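Local coordinates for protein COBE (Pseudomonas aeruginosa, PDB 2W6K) that takes part in the cobalamin (vitamin B12) biosynthetic pathway and belongs to the CbiG C-terminal family, its precise role there being uncertain, at residues H72-A75 / P76-H80. Sequence-based numbering, arbitrary orientation.
Sequences HFLA and PAVLH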
ATOM      1  N   HIS A  72      -3.505  -4.816   6.464  1.00  9.37           N
ATOM      2  CA  HIS A  72      -3.819  -6.100   5.853  1.00 11.27           C
ATOM      3  C   HIS A  72      -2.545  -6.674   5.324  1.00 11.61           C
ATOM      4  O   HIS A  72      -1.775  -5.972   4.665  1.00 11.81           O
ATOM      5  CB  HIS A  72      -4.794  -5.910   4.695  1.00 11.63           C
ATOM      6  CG  HIS A  72      -6.127  -5.377   5.108  1.00 12.88           C
ATOM      7  ND1 HIS A  72      -7.233  -6.184   5.288  1.00 17.54           N
ATOM      8  CD2 HIS A  72      -6.532  -4.116   5.383  1.00 16.88           C
ATOM      9  CE1 HIS A  72      -8.265  -5.435   5.641  1.00 19.08           C
ATOM     10  NE2 HIS A  72      -7.866  -4.178   5.705  1.00 14.65           N
ATOM     11  N   PHE A  73      -2.335  -7.955   5.594  1.00 11.37           N
ATOM     12  CA  PHE A  73      -1.185  -8.674   5.079  1.00 12.14           C
ATOM     13  C   PHE A  73      -1.659  -9.671   4.048  1.00 12.64           C
ATOM     14  O   PHE A  73      -2.493 -10.557   4.351  1.00 13.07           O
ATOM     15  CB  PHE A  73      -0.452  -9.345   6.229  1.00 11.94           C
ATOM     16  CG  PHE A  73       0.091  -8.369   7.234  1.00 12.32           C
ATOM     17  CD1 PHE A  73       1.332  -7.763   7.038  1.00 11.43           C
ATOM     18  CD2 PHE A  73      -0.656  -8.051   8.370  1.00 11.97           C
ATOM     19  CE1 PHE A  73       1.833  -6.855   7.959  1.00 12.23           C
ATOM     20  CE2 PHE A  73      -0.164  -7.142   9.307  1.00 13.50           C
ATOM     21  CZ  PHE A  73       1.075  -6.542   9.108  1.00 14.24           C
ATOM     22  N   LEU A  74      -1.180  -9.492   2.824  1.00 11.75           N
ATOM     23  CA  LEU A  74      -1.683 -10.238   1.676  1.00 13.00           C
ATOM     24  C   LEU A  74      -0.747 -11.386   1.282  1.00 12.21           C
ATOM     25  O   LEU A  74       0.475 -11.291   1.395  1.00 11.34           O
ATOM     26  CB  LEU A  74      -1.940  -9.302   0.480  1.00 14.03           C
ATOM     27  CG  LEU A  74      -3.121  -8.340   0.711  1.00 18.81           C
ATOM     28  CD1 LEU A  74      -2.636  -7.005   1.149  1.00 22.02           C
ATOM     29  CD2 LEU A  74      -3.988  -8.213  -0.525  1.00 20.98           C
ATOM     30  N   ALA A  75      -1.341 -12.459   0.768  1.00 12.53           N
ATOM     31  CA  ALA A  75      -0.527 -13.606   0.352  1.00 13.28           C
ATOM     32  C   ALA A  75       0.446 -13.214  -0.753  1.00 13.14           C
ATOM     33  O   ALA A  75       0.072 -12.475  -1.669  1.00 14.25           O
ATOM     34  CB  ALA A  75      -1.466 -14.731  -0.170  1.00 12.90           C
ATOM     35  N   PRO A  76       1.682 -13.744  -0.700  1.00 12.93           N
ATOM     36  CA  PRO A  76       2.631 -13.533  -1.786  1.00 13.96           C
ATOM     37  C   PRO A  76       2.001 -13.877  -3.146  1.00 14.53           C
ATOM     38  O   PRO A  76       2.172 -13.129  -4.123  1.00 13.93           O
ATOM     39  CB  PRO A  76       3.788 -14.484  -1.410  1.00 13.62           C
ATOM     40  CG  PRO A  76       3.759 -14.502   0.097  1.00 12.01           C
ATOM     41  CD  PRO A  76       2.275 -14.515   0.415  1.00 13.43           C
ATOM     42  N   ALA A  77       1.244 -14.978  -3.215  1.00 14.35           N
ATOM     43  CA  ALA A  77       0.659 -15.377  -4.502  1.00 14.50           C
ATOM     44  C   ALA A  77      -0.330 -14.333  -5.017  1.00 14.71           C
ATOM     45  O   ALA A  77      -0.443 -14.126  -6.227  1.00 15.98           O
ATOM     46  CB  ALA A  77       0.005 -16.761  -4.390  1.00 13.88           C
ATOM     47  N   VAL A  78      -1.019 -13.652  -4.098  1.00 14.56           N
ATOM     48  CA  VAL A  78      -1.909 -12.569  -4.483  1.00 13.48           C
ATOM     49  C   VAL A  78      -1.133 -11.393  -5.086  1.00 14.16           C
ATOM     50  O   VAL A  78      -1.519 -10.860  -6.122  1.00 14.12           O
ATOM     51  CB  VAL A  78      -2.782 -12.052  -3.301  1.00 14.04           C
ATOM     52  CG1 VAL A  78      -3.522 -10.800  -3.712  1.00 14.54           C
ATOM     53  CG2 VAL A  78      -3.774 -13.146  -2.827  1.00 16.43           C
ATOM     54  N   LEU A  79      -0.059 -10.987  -4.417  1.00 13.70           N
ATOM     55  CA  LEU A  79       0.792  -9.875  -4.883  1.00 14.40           C
ATOM     56  C   LEU A  79       1.362 -10.153  -6.266  1.00 15.55           C
ATOM     57  O   LEU A  79       1.464  -9.254  -7.096  1.00 14.96           O
ATOM     58  CB  LEU A  79       1.923  -9.602  -3.880  1.00 14.50           C
ATOM     59  CG  LEU A  79       1.451  -9.193  -2.461  1.00 12.77           C
ATOM     60  CD1 LEU A  79       2.556  -8.432  -1.724  1.00 14.77           C
ATOM     61  CD2 LEU A  79       0.138  -8.373  -2.441  1.00 16.00           C
ATOM     62  N   HIS A  80       1.700 -11.415  -6.523  1.00 15.94           N
ATOM     63  CA  HIS A  80       2.241 -11.819  -7.823  1.00 17.80           C
ATOM     64  C   HIS A  80       1.335 -11.475  -9.011  1.00 17.95           C
ATOM     65  O   HIS A  80       1.836 -11.169 -10.110  1.00 18.79           O
ATOM     66  CB  HIS A  80       2.555 -13.310  -7.824  1.00 17.81           C
ATOM     67  CG  HIS A  80       3.011 -13.809  -9.155  1.00 20.40           C
ATOM     68  ND1 HIS A  80       4.258 -13.529  -9.658  1.00 25.34           N
ATOM     69  CD2 HIS A  80       2.378 -14.542 -10.101  1.00 24.34           C
ATOM     70  CE1 HIS A  80       4.382 -14.071 -10.857  1.00 24.63           C
ATOM     71  NE2 HIS A  80       3.254 -14.691 -11.151  1.00 26.42           N
TER
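L74 meets the first turn of helix 76-80 at two places, with its CB against L79 and with one methyl of its fork against V78. L74 CB lies 3.7 Å from L79 CD2, the methyl through which L79 reaches back to the strand end. Further out, L74 CD2 comes within 4.1 Å of V78 CG1, the two side chains running obliquely past each other. In V78, CG1 stands anti to the backbone N (chi1 171°), which turns this methyl to L74 and leaves CG2 for A75, whose CB it approaches at 3.9 Å. Strand 71-74 is an outermost strand of the mixed sheet, hydrogen-bonded in parallel to strand 47-51, and A75 is the N-cap residue through which the chain passes directly into the helix. P76 occupies the first helical turn, where its lack of an N-H costs no helical bond. The carbonyl of A75 opens the helical bonding pattern: L79 N donates to A75 O over 3.1 Å in a nearly straight bond, approaching almost along the C=O axis. V78 N also comes near A75 O, but its N-H is bent to 121° and adds only a weak bond. L79 CG also packs 3.6 Å from A75 O. On the sheet side P76 and L79 both touch I51, while A109 of helix 102-115 contacts both L74 and L79.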